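Lipoate-protein ligase, putative (PDB 1VQZ) is a putative member of the lipoate-protein ligase family, with a lipoyl protein ligase A/B-type domain followed by the family's C-terminal region. Local coordinates at residues P51-G56 against G84-H89; V77-S82 against W248-G253. All coordinates share one frame; numbering follows the deposited sequence.

Contact 1: P51-G56 against G84-H89; sequences PSIIVG and GGAVYH. With EDO (1,2-ethanediol), chain L.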
ATOM      1  N   PRO A  51     -15.771  -0.578   6.405  1.00 29.48           N
ATOM      2  CA  PRO A  51     -15.361   0.820   6.079  1.00 31.39           C
ATOM      3  C   PRO A  51     -14.104   1.320   6.821  1.00 29.03           C
ATOM      4  O   PRO A  51     -14.037   1.392   8.086  1.00 29.50           O
ATOM      5  CB  PRO A  51     -16.605   1.669   6.423  1.00 31.59           C
ATOM      6  CG  PRO A  51     -17.771   0.684   6.138  1.00 37.05           C
ATOM      7  CD  PRO A  51     -17.221  -0.691   6.632  1.00 29.68           C
ATOM      8  N   SER A  52     -13.125   1.702   6.029  1.00 26.34           N
ATOM      9  CA  SER A  52     -11.779   1.961   6.517  1.00 27.09           C
ATOM     10  C   SER A  52     -11.039   2.943   5.638  1.00 28.70           C
ATOM     11  O   SER A  52     -11.194   2.925   4.415  1.00 29.42           O
ATOM     12  CB  SER A  52     -10.966   0.647   6.572  1.00 28.26           C
ATOM     13  OG  SER A  52     -11.571  -0.365   7.405  1.00 30.39           O
ATOM     14  N   ILE A  53     -10.252   3.821   6.263  1.00 29.80           N
ATOM     15  CA  ILE A  53      -9.200   4.548   5.567  1.00 30.32           C
ATOM     16  C   ILE A  53      -7.871   3.857   5.839  1.00 29.20           C
ATOM     17  O   ILE A  53      -7.415   3.771   6.980  1.00 30.52           O
ATOM     18  CB  ILE A  53      -9.093   6.045   5.966  1.00 27.64           C
ATOM     19  CG1 ILE A  53     -10.450   6.757   5.786  1.00 29.54           C
ATOM     20  CG2 ILE A  53      -7.972   6.714   5.144  1.00 30.71           C
ATOM     21  CD1 ILE A  53     -10.893   6.867   4.315  1.00 36.35           C
ATOM     22  N   ILE A  54      -7.248   3.398   4.775  1.00 30.04           N
ATOM     23  CA  ILE A  54      -5.974   2.746   4.852  1.00 29.94           C
ATOM     24  C   ILE A  54      -4.895   3.733   4.375  1.00 29.46           C
ATOM     25  O   ILE A  54      -4.937   4.204   3.245  1.00 27.97           O
ATOM     26  CB  ILE A  54      -5.920   1.489   3.997  1.00 31.80           C
ATOM     27  CG1 ILE A  54      -7.073   0.517   4.332  1.00 33.45           C
ATOM     28  CG2 ILE A  54      -4.594   0.757   4.222  1.00 31.03           C
ATOM     29  CD1 ILE A  54      -7.157   0.080   5.780  1.00 38.55           C
ATOM     30  N   VAL A  55      -3.934   4.013   5.243  1.00 26.45           N
ATOM     31  CA  VAL A  55      -2.903   4.983   4.980  1.00 25.81           C
ATOM     32  C   VAL A  55      -1.621   4.287   4.651  1.00 28.33           C
ATOM     33  O   VAL A  55      -1.369   3.178   5.121  1.00 30.44           O
ATOM     34  CB  VAL A  55      -2.733   6.078   6.102  1.00 29.92           C
ATOM     35  CG1 VAL A  55      -4.065   6.772   6.345  1.00 35.77           C
ATOM     36  CG2 VAL A  55      -2.168   5.509   7.420  1.00 30.76           C
ATOM     37  N   GLY A  56      -0.828   4.954   3.806  1.00 27.38           N
ATOM     38  CA  GLY A  56       0.460   4.456   3.394  1.00 25.38           C
ATOM     39  C   GLY A  56       1.428   4.390   4.550  1.00 27.28           C
ATOM     40  O   GLY A  56       1.316   5.098   5.558  1.00 26.73           O
ATOM     41  N   GLY A  84       2.764   4.837  -0.611  1.00 28.43           N
ATOM     42  CA  GLY A  84       1.670   5.576  -1.282  1.00 28.83           C
ATOM     43  C   GLY A  84       0.725   6.321  -0.363  1.00 29.04           C
ATOM     44  O   GLY A  84       1.050   6.605   0.825  1.00 27.20           O
ATOM     45  N   GLY A  85      -0.459   6.614  -0.908  1.00 28.78           N
ATOM     46  CA  GLY A  85      -1.441   7.434  -0.259  1.00 27.70           C
ATOM     47  C   GLY A  85      -2.589   6.692   0.399  1.00 28.50           C
ATOM     48  O   GLY A  85      -2.600   5.453   0.527  1.00 27.14           O
ATOM     49  N   ALA A  86      -3.618   7.477   0.727  1.00 29.33           N
ATOM     50  CA  ALA A  86      -4.774   6.986   1.440  1.00 28.99           C
ATOM     51  C   ALA A  86      -5.794   6.355   0.509  1.00 28.68           C
ATOM     52  O   ALA A  86      -6.060   6.847  -0.584  1.00 30.82           O
ATOM     53  CB  ALA A  86      -5.422   8.109   2.267  1.00 25.01           C
ATOM     54  N   VAL A  87      -6.345   5.244   0.965  1.00 30.86           N
ATOM     55  CA  VAL A  87      -7.349   4.510   0.207  1.00 31.29           C
ATOM     56  C   VAL A  87      -8.578   4.202   1.077  1.00 29.29           C
ATOM     57  O   VAL A  87      -8.424   3.826   2.229  1.00 27.91           O
ATOM     58  CB  VAL A  87      -6.744   3.202  -0.331  1.00 30.84           C
ATOM     59  CG1 VAL A  87      -7.694   2.524  -1.219  1.00 35.61           C
ATOM     60  CG2 VAL A  87      -5.463   3.507  -1.084  1.00 35.80           C
ATOM     61  N   TYR A  88      -9.780   4.356   0.491  1.00 26.88           N
ATOM     62  CA  TYR A  88     -11.031   3.953   1.120  1.00 27.50           C
ATOM     63  C   TYR A  88     -11.428   2.522   0.796  1.00 26.84           C
ATOM     64  O   TYR A  88     -11.548   2.124  -0.368  1.00 30.78           O
ATOM     65  CB  TYR A  88     -12.186   4.905   0.759  1.00 29.58           C
ATOM     66  CG  TYR A  88     -13.462   4.558   1.480  1.00 31.60           C
ATOM     67  CD1 TYR A  88     -13.558   4.714   2.870  1.00 28.42           C
ATOM     68  CD2 TYR A  88     -14.580   4.086   0.783  1.00 29.29           C
ATOM     69  CE1 TYR A  88     -14.723   4.380   3.558  1.00 27.43           C
ATOM     70  CE2 TYR A  88     -15.783   3.721   1.482  1.00 27.89           C
ATOM     71  CZ  TYR A  88     -15.835   3.880   2.852  1.00 28.63           C
ATOM     72  OH  TYR A  88     -16.997   3.591   3.509  1.00 29.68           O
ATOM     73  N   HIS A  89     -11.653   1.770   1.849  1.00 26.77           N
ATOM     74  CA  HIS A  89     -12.216   0.441   1.775  1.00 29.91           C
ATOM     75  C   HIS A  89     -13.610   0.410   2.348  1.00 28.15           C
ATOM     76  O   HIS A  89     -13.894   1.050   3.371  1.00 27.31           O
ATOM     77  CB  HIS A  89     -11.356  -0.522   2.614  1.00 31.09           C
ATOM     78  CG  HIS A  89     -10.013  -0.817   2.038  1.00 29.95           C
ATOM     79  ND1 HIS A  89      -9.194   0.153   1.503  1.00 40.86           N
ATOM     80  CD2 HIS A  89      -9.285  -1.968   2.027  1.00 30.80           C
ATOM     81  CE1 HIS A  89      -8.052  -0.399   1.121  1.00 29.07           C
ATOM     82  NE2 HIS A  89      -8.071  -1.679   1.460  1.00 34.66           N
TER
HETATM   83  C1  EDO L 410      -4.292  -2.820   2.825  1.00 33.27           C
HETATM   84  O1  EDO L 410      -4.861  -2.399   1.607  1.00 22.97           O
HETATM   85  C2  EDO L 410      -3.255  -3.847   2.437  1.00 33.45           C
HETATM   86  O2  EDO L 410      -2.850  -4.588   3.567  1.00 27.87           O
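Ile54 and His89 meet on one face of an antiparallel strand pair, and their side chains cross at about a right angle. His89 CB lies alongside Ser52, 3.9 Å from Ser52 O. Chi1 (-71°) puts the His89 ring beside its backbone N, and chi2 (44°) turns a face to Ile54. Ile54 CG1 sits over that face, 3.6 Å from the ring centroid, in a CH-pi contact. Ile54 CG1 is offset toward the rim, with His89 CE1 the nearest ring atom at 3.5 Å. His89 ND1 comes next, and CG and CD2 lie farther off. At the tip, His89 NE2 makes a hydrogen bond of 3.3 Å to O1 of a 1,2-ethanediol, which also bonds Glu30. The ring's ND1 is buried and has no polar partner in the model.

In four backbone bonds, Ser52 pairs both ways with His89, and Ile54 with Val87. The straightest runs from Ile54 N to Val87 O, 2.8 Å. Between these pairs stands the non-hydrogen-bonded pair Ile53 and Tyr88, on the other face. Ile53 CD1 meets the Tyr88 ring at its edge, 3.7 Å from Tyr88 CD1. The Tyr88 OH reaches Pro51 CB at 3.5 Å.

Val87 and His89 touch Cys160 of strand 154-162. Strand 52-55 is the middle strand of a small three-stranded mixed sheet in the lipoyl protein ligase A/B domain. This contact is its antiparallel half.

Contact 2: V77-S82 against W248-G253; sequences VVRRIS and WDWNYG. With EDO (1,2-ethanediol), chain G; EDO (1,2-ethanediol), chain I; EDO (1,2-ethanediol), chain Q.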
ATOM      1  N   VAL A  77      -9.196   3.469  10.847  1.00 31.24           N
ATOM      2  CA  VAL A  77      -7.986   4.022  10.258  1.00 28.29           C
ATOM      3  C   VAL A  77      -6.812   3.087  10.591  1.00 29.08           C
ATOM      4  O   VAL A  77      -6.408   2.971  11.776  1.00 27.04           O
ATOM      5  CB  VAL A  77      -7.726   5.502  10.709  1.00 27.91           C
ATOM      6  CG1 VAL A  77      -6.433   6.040  10.179  1.00 26.18           C
ATOM      7  CG2 VAL A  77      -8.879   6.394  10.307  1.00 31.62           C
ATOM      8  N   VAL A  78      -6.232   2.474   9.541  1.00 29.78           N
ATOM      9  CA  VAL A  78      -5.096   1.553   9.701  1.00 31.70           C
ATOM     10  C   VAL A  78      -3.991   1.832   8.684  1.00 29.48           C
ATOM     11  O   VAL A  78      -4.264   2.084   7.517  1.00 31.26           O
ATOM     12  CB  VAL A  78      -5.595   0.080   9.622  1.00 31.56           C
ATOM     13  CG1 VAL A  78      -4.470  -0.935   9.828  1.00 27.65           C
ATOM     14  CG2 VAL A  78      -6.734  -0.170  10.654  1.00 35.69           C
ATOM     15  N   ARG A  79      -2.752   1.852   9.146  1.00 28.60           N
ATOM     16  CA  ARG A  79      -1.594   2.036   8.281  1.00 27.38           C
ATOM     17  C   ARG A  79      -1.191   0.690   7.722  1.00 28.00           C
ATOM     18  O   ARG A  79      -1.007  -0.259   8.462  1.00 27.13           O
ATOM     19  CB  ARG A  79      -0.459   2.649   9.081  1.00 26.35           C
ATOM     20  CG  ARG A  79       0.791   2.968   8.315  1.00 28.07           C
ATOM     21  CD  ARG A  79       1.895   3.301   9.249  1.00 26.90           C
ATOM     22  NE  ARG A  79       1.739   4.528  10.057  1.00 29.09           N
ATOM     23  CZ  ARG A  79       1.859   5.780   9.612  1.00 29.37           C
ATOM     24  NH1 ARG A  79       2.038   6.043   8.324  1.00 25.74           N
ATOM     25  NH2 ARG A  79       1.776   6.791  10.474  1.00 29.44           N
ATOM     26  N   ARG A  80      -1.056   0.613   6.405  1.00 30.82           N
ATOM     27  CA  ARG A  80      -0.558  -0.590   5.754  1.00 31.16           C
ATOM     28  C   ARG A  80       0.958  -0.613   5.591  1.00 30.55           C
ATOM     29  O   ARG A  80       1.716   0.354   5.965  1.00 27.14           O
ATOM     30  CB  ARG A  80      -1.267  -0.786   4.382  1.00 31.00           C
ATOM     31  CG  ARG A  80      -0.965   0.287   3.348  1.00 32.80           C
ATOM     32  CD  ARG A  80      -1.510  -0.051   1.929  1.00 29.81           C
ATOM     33  NE  ARG A  80      -1.025   1.036   1.080  1.00 25.59           N
ATOM     34  CZ  ARG A  80      -1.607   2.235   0.931  1.00 29.67           C
ATOM     35  NH1 ARG A  80      -2.773   2.486   1.496  1.00 28.72           N
ATOM     36  NH2 ARG A  80      -0.988   3.187   0.215  1.00 29.90           N
ATOM     37  N   ILE A  81       1.450  -1.758   5.113  1.00 28.91           N
ATOM     38  CA  ILE A  81       2.917  -1.936   5.024  1.00 30.47           C
ATOM     39  C   ILE A  81       3.506  -1.664   3.654  1.00 28.19           C
ATOM     40  O   ILE A  81       4.677  -1.901   3.463  1.00 32.67           O
ATOM     41  CB  ILE A  81       3.389  -3.304   5.593  1.00 33.52           C
ATOM     42  CG1 ILE A  81       2.966  -4.470   4.691  1.00 30.06           C
ATOM     43  CG2 ILE A  81       2.849  -3.476   7.019  1.00 34.05           C
ATOM     44  CD1 ILE A  81       3.451  -5.826   5.157  1.00 31.21           C
ATOM     45  N   SER A  82       2.717  -1.175   2.702  1.00 28.09           N
ATOM     46  CA  SER A  82       3.256  -0.617   1.462  1.00 28.06           C
ATOM     47  C   SER A  82       3.099   0.925   1.427  1.00 28.07           C
ATOM     48  O   SER A  82       2.290   1.514   2.150  1.00 28.08           O
ATOM     49  CB  SER A  82       2.535  -1.198   0.246  1.00 31.56           C
ATOM     50  OG  SER A  82       1.122  -1.060   0.361  1.00 26.00           O
ATOM     51  N   TRP A 248      -2.508   2.903  18.205  1.00 29.29           N
ATOM     52  CA  TRP A 248      -2.176   4.279  17.854  1.00 30.22           C
ATOM     53  C   TRP A 248      -0.671   4.464  17.454  1.00 30.15           C
ATOM     54  O   TRP A 248      -0.362   5.231  16.531  1.00 27.05           O
ATOM     55  CB  TRP A 248      -2.572   5.217  18.998  1.00 30.86           C
ATOM     56  CG  TRP A 248      -2.505   6.666  18.614  1.00 37.32           C
ATOM     57  CD1 TRP A 248      -3.510   7.460  18.060  1.00 30.28           C
ATOM     58  CD2 TRP A 248      -1.366   7.493  18.732  1.00 31.90           C
ATOM     59  NE1 TRP A 248      -3.040   8.733  17.839  1.00 38.62           N
ATOM     60  CE2 TRP A 248      -1.722   8.781  18.231  1.00 33.03           C
ATOM     61  CE3 TRP A 248      -0.074   7.282  19.212  1.00 33.65           C
ATOM     62  CZ2 TRP A 248      -0.833   9.828  18.205  1.00 40.56           C
ATOM     63  CZ3 TRP A 248       0.812   8.340  19.175  1.00 40.07           C
ATOM     64  CH2 TRP A 248       0.438   9.590  18.675  1.00 36.38           C
ATOM     65  N   ASP A 249       0.253   3.791  18.149  1.00 29.37           N
ATOM     66  CA  ASP A 249       1.669   4.029  17.933  1.00 30.09           C
ATOM     67  C   ASP A 249       2.068   3.666  16.488  1.00 31.39           C
ATOM     68  O   ASP A 249       2.957   4.297  15.887  1.00 29.29           O
ATOM     69  CB  ASP A 249       2.542   3.175  18.867  1.00 29.45           C
ATOM     70  CG  ASP A 249       2.502   3.612  20.335  1.00 37.33           C
ATOM     71  OD1 ASP A 249       2.154   4.759  20.654  1.00 37.12           O
ATOM     72  OD2 ASP A 249       2.869   2.775  21.181  1.00 49.35           O
ATOM     73  N   TRP A 250       1.429   2.625  15.967  1.00 31.30           N
ATOM     74  CA  TRP A 250       1.658   2.212  14.608  1.00 30.21           C
ATOM     75  C   TRP A 250       0.849   3.054  13.610  1.00 30.04           C
ATOM     76  O   TRP A 250       1.380   3.509  12.603  1.00 28.66           O
ATOM     77  CB  TRP A 250       1.349   0.717  14.420  1.00 28.11           C
ATOM     78  CG  TRP A 250       1.314   0.336  12.978  1.00 29.41           C
ATOM     79  CD1 TRP A 250       0.182   0.026  12.229  1.00 33.06           C
ATOM     80  CD2 TRP A 250       2.417   0.272  12.075  1.00 29.11           C
ATOM     81  NE1 TRP A 250       0.539  -0.207  10.914  1.00 31.40           N
ATOM     82  CE2 TRP A 250       1.892  -0.066  10.787  1.00 31.14           C
ATOM     83  CE3 TRP A 250       3.802   0.490  12.202  1.00 34.30           C
ATOM     84  CZ2 TRP A 250       2.689  -0.202   9.678  1.00 28.75           C
ATOM     85  CZ3 TRP A 250       4.611   0.355  11.051  1.00 35.27           C
ATOM     86  CH2 TRP A 250       4.037  -0.014   9.812  1.00 34.97           C
ATOM     87  N   ASN A 251      -0.447   3.210  13.848  1.00 30.93           N
ATOM     88  CA  ASN A 251      -1.334   3.807  12.809  1.00 31.90           C
ATOM     89  C   ASN A 251      -1.096   5.312  12.649  1.00 31.30           C
ATOM     90  O   ASN A 251      -1.157   5.847  11.527  1.00 32.69           O
ATOM     91  CB  ASN A 251      -2.812   3.527  13.140  1.00 31.06           C
ATOM     92  CG  ASN A 251      -3.172   2.081  13.035  1.00 31.87           C
ATOM     93  OD1 ASN A 251      -2.727   1.410  12.131  1.00 28.92           O
ATOM     94  ND2 ASN A 251      -4.032   1.600  13.921  1.00 29.08           N
ATOM     95  N   TYR A 252      -0.845   5.963  13.784  1.00 30.88           N
ATOM     96  CA  TYR A 252      -0.509   7.391  13.851  1.00 28.35           C
ATOM     97  C   TYR A 252       0.960   7.496  14.225  1.00 32.25           C
ATOM     98  O   TYR A 252       1.823   7.467  13.351  1.00 33.94           O
ATOM     99  CB  TYR A 252      -1.419   8.076  14.874  1.00 29.17           C
ATOM    100  CG  TYR A 252      -2.852   8.185  14.393  1.00 32.00           C
ATOM    101  CD1 TYR A 252      -3.737   7.118  14.518  1.00 30.99           C
ATOM    102  CD2 TYR A 252      -3.323   9.352  13.809  1.00 26.59           C
ATOM    103  CE1 TYR A 252      -5.091   7.223  14.075  1.00 32.86           C
ATOM    104  CE2 TYR A 252      -4.651   9.480  13.367  1.00 32.79           C
ATOM    105  CZ  TYR A 252      -5.519   8.405  13.479  1.00 30.06           C
ATOM    106  OH  TYR A 252      -6.816   8.535  13.032  1.00 34.97           O
ATOM    107  N   GLY A 253       1.258   7.587  15.520  1.00 34.40           N
ATOM    108  CA  GLY A 253       2.641   7.418  16.003  1.00 35.43           C
ATOM    109  C   GLY A 253       3.262   8.680  16.550  1.00 36.89           C
ATOM    110  O   GLY A 253       2.790   9.775  16.279  1.00 40.74           O
TER
HETATM  111  C1  EDO G 405      -0.415   1.748  21.644  1.00 42.54           C
HETATM  112  O1  EDO G 405      -0.352   2.860  20.750  1.00 31.40           O
HETATM  113  C2  EDO G 405      -1.852   1.338  21.733  1.00 38.05           C
HETATM  114  O2  EDO G 405      -2.527   2.251  20.867  1.00 30.94           O
HETATM  115  C1  EDO I 407       4.516   5.483  12.683  1.00 43.55           C
HETATM  116  O1  EDO I 407       5.786   6.190  12.793  1.00 42.69           O
HETATM  117  C2  EDO I 407       4.747   3.972  12.605  0.50 37.31           C
HETATM  118  O2  EDO I 407       5.361   3.445  13.810  0.50 38.25           O
HETATM  119  C1  EDO Q 415      -7.157  12.371  15.731  0.50 33.38           C
HETATM  120  O1  EDO Q 415      -6.009  12.136  16.536  0.50 31.25           O
HETATM  121  C2  EDO Q 415      -7.024  12.207  14.219  1.00 42.35           C
HETATM  122  O2  EDO Q 415      -7.994  11.249  13.708  1.00 46.80           O
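Arg79 grips the end of helix 248-251 with both its backbone and its side chain. The guanidinium meets two carbonyls near its own plane. Arg79 NE bonds Trp250 O at 2.8 Å, and Arg79 NH2 bonds Tyr252 O at 3.0 Å. Arg79 NH1 bonds Gln59 O, outside both segments. Asn251 O lies over one guanidinium face without a hydrogen bond. Arg79 CG is anti to the backbone N (chi1 -177°) and the chain runs on extended, which puts Arg79 CD over the Trp250 six-membered ring, 3.8 Å from its centroid. The bend at chi3 (-65°) then turns Arg79 NE to the Trp250 carbonyl. The guanidinium stands steeply to the indole, their planes 79° apart.

Arg79 N bonds Asn251 OD1 at 3.0 Å, nearly straight, though the donor sits above the amide plane. Arg79 O receives the indole N-H of Trp250, 2.9 Å from Trp250 NE1. Val77 CG1 meets Tyr252 OH at 3.8 Å, and Ile81 CG2 packs on Trp250 CZ2.

In a second shell, the Asn251 amide nitrogen bonds Phe245 O, and Asn251 O accepts from Thr61. The Trp250 ring meets Phe245 and has a cation-pi partner in Lys244.

Strand 76-79 is an outer strand of its three-stranded sheet, beside strand 52-55. Arg79 reaches from it to the short helix, which follows helix 231-245. Val78 and Ile81 pack against helix 23-36 and Phe245.

Contacts 1 and 2 are both partly buried, and their centres lie about 10 Å apart. They share the three-stranded sheet. Contact 1 lies within it, between neighbouring strands 52-55 and 87-89. Contact 2 runs from its other outer strand, 76-79, to a helix far along the chain. The chemistry follows this difference. Contact 1 rests on paired backbone bonds and mostly apolar side chains, whereas in contact 2 every hydrogen bond across the segments uses at least one side chain. Arg80 joins the two: Arg80 N bonds Val55 O at 2.9 Å, and Arg80 NH2 bonds Gly85 O at 2.8 Å and also Gly83 O.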